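Local structure of leucine-rich repeat protein (Bacteroides thetaiotaomicron, 4ECN) at residues K284-Y289 against L328-F333; K336-D341 against D468-N473; G431-R436 against N457-Y462. The protein is of unknown function but, as an extracellular leucine-rich repeat protein, probably binds other proteins through its repeat surface. All coordinates share one frame; numbering follows the deposited sequence.

Interaction 1 of 3, residues K284-Y289 against L328-F333; sequences KNWRYY and LSLAGF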
# COMPACT_ATOMS: atom_id res chain seq x y z
N LYS A 284 -15.82 7.39 13.17
CA LYS A 284 -15.59 7.26 14.60
C LYS A 284 -14.77 6.02 14.92
O LYS A 284 -14.03 6.03 15.90
CB LYS A 284 -16.91 7.23 15.39
CG LYS A 284 -17.91 6.14 14.98
CD LYS A 284 -19.13 6.16 15.90
CE LYS A 284 -20.15 5.10 15.57
NZ LYS A 284 -21.30 5.12 16.52
N ASN A 285 -14.87 4.96 14.08
CA ASN A 285 -14.17 3.69 14.28
C ASN A 285 -12.94 3.51 13.36
O ASN A 285 -12.47 2.37 13.19
CB ASN A 285 -15.13 2.52 14.07
CG ASN A 285 -16.20 2.40 15.12
OD1 ASN A 285 -17.39 2.33 14.81
ND2 ASN A 285 -15.81 2.41 16.39
N TRP A 286 -12.39 4.60 12.81
CA TRP A 286 -11.16 4.50 12.05
C TRP A 286 -9.97 4.37 12.98
O TRP A 286 -9.98 4.96 14.07
CB TRP A 286 -10.94 5.72 11.14
CG TRP A 286 -11.85 5.90 9.97
CD1 TRP A 286 -12.93 5.14 9.62
CD2 TRP A 286 -11.74 6.91 8.97
NE1 TRP A 286 -13.50 5.63 8.47
CE2 TRP A 286 -12.80 6.73 8.06
CE3 TRP A 286 -10.86 8.00 8.77
CZ2 TRP A 286 -13.02 7.59 6.97
CZ3 TRP A 286 -11.06 8.84 7.69
CH2 TRP A 286 -12.14 8.64 6.80
N ARG A 287 -8.94 3.62 12.55
CA ARG A 287 -7.65 3.41 13.21
C ARG A 287 -6.61 3.17 12.14
O ARG A 287 -6.53 2.09 11.56
CB ARG A 287 -7.65 2.27 14.25
CG ARG A 287 -8.11 2.70 15.64
CD ARG A 287 -8.01 1.57 16.66
NE ARG A 287 -6.62 1.34 17.09
CZ ARG A 287 -6.10 1.82 18.22
NH1 ARG A 287 -6.85 2.52 19.06
NH2 ARG A 287 -4.83 1.59 18.51
N TYR A 288 -5.84 4.22 11.83
CA TYR A 288 -4.82 4.16 10.80
C TYR A 288 -3.73 3.17 11.20
O TYR A 288 -3.25 3.22 12.34
CB TYR A 288 -4.22 5.55 10.55
CG TYR A 288 -3.08 5.56 9.56
CD1 TYR A 288 -3.33 5.55 8.19
CD2 TYR A 288 -1.76 5.63 9.98
CE1 TYR A 288 -2.28 5.57 7.26
CE2 TYR A 288 -0.70 5.65 9.07
CZ TYR A 288 -0.97 5.60 7.71
OH TYR A 288 0.07 5.62 6.82
N TYR A 289 -3.36 2.27 10.26
CA TYR A 289 -2.29 1.29 10.39
C TYR A 289 -1.18 1.66 9.43
O TYR A 289 -1.40 1.69 8.22
CB TYR A 289 -2.79 -0.14 10.15
CG TYR A 289 -1.71 -1.19 10.32
CD1 TYR A 289 -0.92 -1.23 11.47
CD2 TYR A 289 -1.47 -2.14 9.33
CE1 TYR A 289 0.09 -2.17 11.62
CE2 TYR A 289 -0.47 -3.10 9.48
CZ TYR A 289 0.30 -3.12 10.63
OH TYR A 289 1.30 -4.06 10.80
N LEU A 328 -7.04 13.34 -1.32
CA LEU A 328 -7.74 12.62 -0.29
C LEU A 328 -7.33 11.13 -0.33
O LEU A 328 -7.50 10.49 -1.38
CB LEU A 328 -9.27 12.80 -0.45
CG LEU A 328 -10.19 11.93 0.41
CD1 LEU A 328 -9.99 12.20 1.87
CD2 LEU A 328 -11.61 12.18 0.07
N SER A 329 -6.78 10.60 0.80
CA SER A 329 -6.41 9.18 0.91
C SER A 329 -7.05 8.55 2.14
O SER A 329 -6.77 8.96 3.27
CB SER A 329 -4.89 8.98 0.94
OG SER A 329 -4.58 7.59 1.02
N LEU A 330 -7.92 7.57 1.92
CA LEU A 330 -8.57 6.85 3.02
C LEU A 330 -7.79 5.57 3.35
O LEU A 330 -8.20 4.81 4.22
CB LEU A 330 -10.03 6.53 2.67
CG LEU A 330 -10.92 7.70 2.30
CD1 LEU A 330 -12.32 7.24 2.04
CD2 LEU A 330 -10.92 8.80 3.39
N ALA A 331 -6.65 5.36 2.67
CA ALA A 331 -5.78 4.21 2.86
C ALA A 331 -5.25 4.15 4.30
O ALA A 331 -4.81 5.18 4.83
CB ALA A 331 -4.63 4.26 1.87
N GLY A 332 -5.30 2.95 4.90
CA GLY A 332 -4.80 2.65 6.23
C GLY A 332 -5.79 2.77 7.37
O GLY A 332 -5.59 2.15 8.41
N PHE A 333 -6.88 3.53 7.18
CA PHE A 333 -7.86 3.79 8.24
C PHE A 333 -8.84 2.66 8.49
O PHE A 333 -9.35 2.55 9.61
CB PHE A 333 -8.66 5.03 7.92
CG PHE A 333 -7.84 6.28 8.03
CD1 PHE A 333 -7.45 6.76 9.28
CD2 PHE A 333 -7.52 7.02 6.91
CE1 PHE A 333 -6.72 7.93 9.40
CE2 PHE A 333 -6.79 8.20 7.03
CZ PHE A 333 -6.40 8.64 8.27
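Arg-287 and Tyr-289 each give a backbone N-H across the contact to a carbonyl of the loop that follows strand 325-329. Arg-287 N reaches Phe-333 O at 3.2 Å in a nearly straight bond (168°) that lies in the carbonyl plane and uses a lone pair. Tyr-289 N meets Gly-332 O at 2.9 Å from above the carbonyl plane, and the same oxygen also receives a C-H contact from Tyr-288 CA at 3.2 Å. Arg-287 O is close to both of these oxygens, but it is an acceptor too and bonds to neither. Gly-332 N is satisfied by the carboxylate of Glu-359. By sequence, Phe-333 takes the place of the consensus asparagine in LxxLxLxxN, consistent with a turn leaving the first parallel strand of a leucine-rich repeat, where aromatic packing joins the repeat to the preceding loop. The Phe-333 ring is sandwiched: Trp-286 CE3 lies over one face, 3.6 Å from Phe-333 CG, with the planes inclined at 32°. On the opposite face Tyr-288 presents its edge; CG anti to the backbone N (chi1 177°) puts CD1 over the ring centre, while the backbone sets CB 3.6 Å from Phe-333 CE1. Trp-302 adds a further edge-to-face contact to both Trp-286 and Phe-333, while Trp-286 CH2 touches Leu-330 CD2 at 3.6 Å. The polar ends of the aromatics have partners beyond this pair of segments: Trp-286 NE1 bonds to Leu-281 O, and Tyr-288 OH bonds to Arg-364 N, whose guanidinium also forms a cation-pi pair with the tyrosine ring.

Interaction 2 of 3, residues K336-D341 against D468-N473; sequences KGRVPD and DWEDAN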
# COMPACT_ATOMS: atom_id res chain seq x y z
N LYS A 336 -15.49 1.75 6.53
CA LYS A 336 -16.61 0.83 6.33
C LYS A 336 -17.81 1.64 5.89
O LYS A 336 -18.16 2.59 6.58
CB LYS A 336 -16.92 0.03 7.63
CG LYS A 336 -15.83 -0.93 8.10
CD LYS A 336 -15.94 -1.33 9.59
CE LYS A 336 -15.13 -0.40 10.49
NZ LYS A 336 -15.20 -0.81 11.92
N GLY A 337 -18.42 1.29 4.76
CA GLY A 337 -19.60 1.99 4.29
C GLY A 337 -19.69 2.33 2.82
O GLY A 337 -19.08 1.68 1.97
N ARG A 338 -20.49 3.37 2.53
CA ARG A 338 -20.82 3.83 1.18
C ARG A 338 -20.27 5.22 0.96
O ARG A 338 -20.56 6.11 1.77
CB ARG A 338 -22.36 3.81 0.98
CG ARG A 338 -23.01 2.51 1.41
CD ARG A 338 -24.53 2.51 1.35
NE ARG A 338 -25.05 2.24 0.01
CZ ARG A 338 -25.64 3.15 -0.75
NH1 ARG A 338 -25.81 4.38 -0.30
NH2 ARG A 338 -26.07 2.83 -1.96
N VAL A 339 -19.46 5.44 -0.12
CA VAL A 339 -18.90 6.76 -0.41
C VAL A 339 -20.07 7.67 -0.82
O VAL A 339 -20.74 7.36 -1.80
CB VAL A 339 -17.75 6.74 -1.44
CG1 VAL A 339 -17.29 8.16 -1.77
CG2 VAL A 339 -16.59 5.89 -0.94
N PRO A 340 -20.39 8.74 -0.03
CA PRO A 340 -21.56 9.58 -0.34
C PRO A 340 -21.33 10.54 -1.52
O PRO A 340 -20.20 10.75 -1.94
CB PRO A 340 -21.78 10.35 0.96
CG PRO A 340 -20.43 10.49 1.54
CD PRO A 340 -19.70 9.23 1.19
N ASP A 341 -22.41 11.16 -2.01
CA ASP A 341 -22.39 12.07 -3.17
C ASP A 341 -21.62 13.36 -2.86
O ASP A 341 -21.22 14.07 -3.78
CB ASP A 341 -23.81 12.40 -3.61
CG ASP A 341 -24.65 11.15 -3.73
OD1 ASP A 341 -24.26 10.25 -4.53
OD2 ASP A 341 -25.59 11.00 -2.93
N ASP A 468 -24.13 4.77 -9.72
CA ASP A 468 -25.32 5.48 -9.22
C ASP A 468 -25.05 6.47 -8.11
O ASP A 468 -23.95 6.49 -7.55
CB ASP A 468 -26.33 4.45 -8.67
CG ASP A 468 -26.91 3.57 -9.75
OD1 ASP A 468 -27.68 4.10 -10.58
OD2 ASP A 468 -26.54 2.37 -9.79
N TRP A 469 -26.06 7.29 -7.78
CA TRP A 469 -25.99 8.17 -6.63
C TRP A 469 -26.03 7.33 -5.37
O TRP A 469 -26.75 6.31 -5.33
CB TRP A 469 -27.12 9.21 -6.59
CG TRP A 469 -27.31 10.08 -7.81
CD1 TRP A 469 -28.47 10.28 -8.49
CD2 TRP A 469 -26.33 10.92 -8.42
NE1 TRP A 469 -28.28 11.20 -9.49
CE2 TRP A 469 -26.97 11.60 -9.49
CE3 TRP A 469 -24.97 11.18 -8.18
CZ2 TRP A 469 -26.29 12.48 -10.34
CZ3 TRP A 469 -24.30 12.05 -9.03
CH2 TRP A 469 -24.95 12.67 -10.10
N GLU A 470 -25.28 7.73 -4.33
CA GLU A 470 -25.29 7.02 -3.06
C GLU A 470 -26.67 7.23 -2.40
O GLU A 470 -27.16 6.33 -1.72
CB GLU A 470 -24.13 7.49 -2.18
CG GLU A 470 -23.99 6.80 -0.85
CD GLU A 470 -24.84 7.35 0.28
OE1 GLU A 470 -25.14 8.57 0.28
OE2 GLU A 470 -25.18 6.56 1.19
N ASP A 471 -27.29 8.40 -2.64
CA ASP A 471 -28.65 8.78 -2.21
C ASP A 471 -29.15 9.84 -3.20
O ASP A 471 -28.69 10.98 -3.19
CB ASP A 471 -28.73 9.25 -0.74
CG ASP A 471 -30.09 9.73 -0.24
OD1 ASP A 471 -31.07 9.73 -1.03
OD2 ASP A 471 -30.17 10.14 0.94
N ALA A 472 -30.09 9.43 -4.07
CA ALA A 472 -30.67 10.29 -5.11
C ALA A 472 -31.39 11.52 -4.53
O ALA A 472 -31.61 12.48 -5.27
CB ALA A 472 -31.64 9.49 -5.96
N ASN A 473 -31.72 11.50 -3.22
CA ASN A 473 -32.45 12.58 -2.56
C ASN A 473 -31.54 13.42 -1.67
O ASN A 473 -32.05 14.25 -0.91
CB ASN A 473 -33.63 12.02 -1.74
CG ASN A 473 -34.72 11.46 -2.62
OD1 ASN A 473 -35.09 12.05 -3.65
ND2 ASN A 473 -35.22 10.30 -2.25
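Asp-341 grips the backbone of Glu-470 and Asp-471 just after the short strand 338-339, whose Gly-Arg-Val-Pro sequence matches the GxIP element of plant-type leucine-rich repeats. In that class a second small parallel sheet forms beyond a corner in the chain, and here strand 436-440 supplies the partner. The main hydrogen bonds are a two-pronged set: Asp-341 OD1 accepts Glu-470 N at 2.7 Å and OD2 accepts Asp-471 N at 3.1 Å, each on its syn lone pair. Ser-441 OG and Ser-474 OG add one further bond to OD1 and OD2 respectively, so both oxygens of this buried carboxylate are engaged. The charged pairing centres on Arg-338 NH1, which bonds Glu-470 O at 2.8 Å almost straight (173°) and in the guanidinium plane. The same nitrogen makes a salt bridge to Glu-470 OE2, weak as a hydrogen bond, with guanidinium and carboxylate planes 53° apart. Between the polar groups, Glu-470 CG lies 3.7 Å from Pro-340 CA, and a bend at chi2 (-84°) turns the carboxylate back toward Arg-338. Past the second prong, an Asx turn shapes the loop: Asn-473 N meets Asp-471 OD1 at 2.9 Å from above the carboxylate plane.

Interaction 3 of 3, residues G431-R436 against N457-Y462; sequences GNLTNR and NSPFTY
Thr-434 and Asn-435 carry the polar half of this contact. The backbone bond runs from Thr-434 N to Asn-457 O, 3.1 Å long and in the carbonyl plane on a lone pair; Leu-433 CA adds a C-H contact to the same oxygen. Among side-chain bonds, Ser-458 OG donates to Asn-435 OD1 at 2.6 Å, in the plane of the amide. Asn-435 CG sits between its own backbone N and carbonyl carbon (chi1 64°), which turns the amide in toward the other loop. There OD1 also accepts Ile-437 N, while ND2 gives a bond to Ala-456 O and a weak one to Thr-434 OG1. An alanine in place of Asn-435 would probably leave Ser-458 OG without its acceptor, and Ile-437 N and Ala-456 O without their bonds to this side chain. By sequence, Ser-458 stands where LxxLxLxxN has its asparagine, so the contact joins the loop leaving a repeat strand to the one leading into the second sheet at strand 436-440. The apolar part lies beyond: Leu-433 CD1 is 4.0 Å from Pro-459 CB, and Leu-433 CD2 rests 3.7 Å from Ser-458 C. The proline ring itself faces the backbone, with CD 3.5 Å from Asn-435 O and CG 3.9 Å from Arg-436 CA. The Asn-457 amide is held from outside, OD1 by Asn-500 and ND2 by Thr-356 O and Glu-359. Because Glu-359 OE1 takes bonds from both Asn-457 ND2 and Thr-434 OG1, one carboxylate oxygen bridges the two loops, and its negative charge would probably strengthen both bonds.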
# COMPACT_ATOMS: atom_id res chain seq x y z
N GLY A 431 -7.55 -11.81 -1.42
CA GLY A 431 -8.93 -11.64 -1.02
C GLY A 431 -9.05 -11.06 0.37
O GLY A 431 -10.17 -10.91 0.87
N ASN A 432 -7.91 -10.75 1.02
CA ASN A 432 -7.91 -10.16 2.35
C ASN A 432 -8.19 -8.68 2.23
O ASN A 432 -7.51 -7.96 1.49
CB ASN A 432 -6.61 -10.45 3.10
CG ASN A 432 -6.51 -11.86 3.67
OD1 ASN A 432 -7.28 -12.78 3.33
ND2 ASN A 432 -5.56 -12.05 4.58
N LEU A 433 -9.26 -8.23 2.92
CA LEU A 433 -9.75 -6.85 2.86
C LEU A 433 -9.06 -5.95 3.84
O LEU A 433 -8.76 -6.36 4.97
CB LEU A 433 -11.27 -6.83 3.13
CG LEU A 433 -12.09 -7.75 2.23
CD1 LEU A 433 -13.48 -7.87 2.73
CD2 LEU A 433 -12.08 -7.28 0.79
N THR A 434 -8.83 -4.68 3.42
CA THR A 434 -8.24 -3.61 4.23
C THR A 434 -9.34 -2.64 4.69
O THR A 434 -9.09 -1.74 5.50
CB THR A 434 -7.13 -2.86 3.47
OG1 THR A 434 -7.67 -2.19 2.33
CG2 THR A 434 -5.96 -3.73 3.09
N ASN A 435 -10.54 -2.81 4.13
CA ASN A 435 -11.70 -1.95 4.37
C ASN A 435 -13.01 -2.67 4.01
O ASN A 435 -12.96 -3.66 3.26
CB ASN A 435 -11.55 -0.67 3.53
CG ASN A 435 -11.56 -0.93 2.03
OD1 ASN A 435 -12.61 -1.15 1.40
ND2 ASN A 435 -10.39 -0.89 1.43
N ARG A 436 -14.17 -2.15 4.47
CA ARG A 436 -15.48 -2.70 4.11
C ARG A 436 -16.29 -1.63 3.29
O ARG A 436 -17.47 -1.42 3.56
CB ARG A 436 -16.30 -3.20 5.34
CG ARG A 436 -15.67 -4.28 6.26
CD ARG A 436 -15.36 -5.58 5.53
NE ARG A 436 -14.93 -6.70 6.39
CZ ARG A 436 -13.69 -6.94 6.81
NH1 ARG A 436 -12.70 -6.08 6.55
NH2 ARG A 436 -13.43 -8.02 7.55
N ASN A 457 -8.52 -3.65 -2.11
CA ASN A 457 -8.88 -4.52 -1.00
C ASN A 457 -10.24 -4.16 -0.42
O ASN A 457 -10.38 -4.07 0.81
CB ASN A 457 -7.82 -4.43 0.08
CG ASN A 457 -6.42 -4.39 -0.46
OD1 ASN A 457 -5.93 -5.35 -1.04
ND2 ASN A 457 -5.78 -3.24 -0.30
N SER A 458 -11.23 -3.96 -1.33
CA SER A 458 -12.62 -3.61 -1.03
C SER A 458 -13.58 -4.74 -1.40
O SER A 458 -13.34 -5.48 -2.37
CB SER A 458 -13.02 -2.33 -1.77
OG SER A 458 -12.40 -1.18 -1.20
N PRO A 459 -14.72 -4.87 -0.68
CA PRO A 459 -15.66 -5.96 -0.99
C PRO A 459 -16.78 -5.57 -1.97
O PRO A 459 -17.71 -6.34 -2.11
CB PRO A 459 -16.25 -6.28 0.37
CG PRO A 459 -16.30 -4.96 1.08
CD PRO A 459 -15.16 -4.12 0.52
N PHE A 460 -16.72 -4.41 -2.65
CA PHE A 460 -17.81 -4.01 -3.55
C PHE A 460 -17.90 -4.89 -4.80
O PHE A 460 -16.93 -5.54 -5.19
CB PHE A 460 -17.73 -2.53 -3.98
CG PHE A 460 -16.37 -1.97 -4.37
CD1 PHE A 460 -15.60 -2.59 -5.35
CD2 PHE A 460 -15.90 -0.78 -3.82
CE1 PHE A 460 -14.35 -2.08 -5.71
CE2 PHE A 460 -14.66 -0.26 -4.19
CZ PHE A 460 -13.89 -0.91 -5.14
N THR A 461 -19.09 -4.88 -5.43
CA THR A 461 -19.41 -5.59 -6.67
C THR A 461 -19.21 -4.57 -7.83
O THR A 461 -19.19 -3.37 -7.56
CB THR A 461 -20.82 -6.21 -6.60
OG1 THR A 461 -21.79 -5.21 -6.30
CG2 THR A 461 -20.92 -7.30 -5.53
N TYR A 462 -19.00 -5.01 -9.08
CA TYR A 462 -18.63 -4.13 -10.20
C TYR A 462 -19.70 -3.06 -10.55
O TYR A 462 -19.37 -2.02 -11.14
CB TYR A 462 -18.30 -4.95 -11.46
CG TYR A 462 -19.50 -5.40 -12.28
CD1 TYR A 462 -20.13 -6.61 -12.01
CD2 TYR A 462 -19.95 -4.65 -13.35
CE1 TYR A 462 -21.22 -7.04 -12.78
CE2 TYR A 462 -21.04 -5.06 -14.12
CZ TYR A 462 -21.67 -6.26 -13.83
OH TYR A 462 -22.75 -6.63 -14.61

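In the fold
From the N terminus, interaction 1 ties the loop after helix 266-280 to the end of strand 325-329, closing a loop that contains strand 317-319. It is complete before interaction 2 opens. Interaction 2 spans a much longer excursion, through strands 351-353, 436-440 and 452-456, and ties the small second sheet to the loop before helix 475-480. Interaction 3 nests within it, joining the loop that enters strand 436-440 to the one that leaves strand 452-456. Gly-337 N lies 3.1 Å from Arg-436 O, probably a hydrogen bond linking interactions 2 and 3, and Asn-285 packs against Lys-336 where interactions 1 and 2 meet. Interactions 1 and 3 do not touch, yet Glu-359 bonds to both.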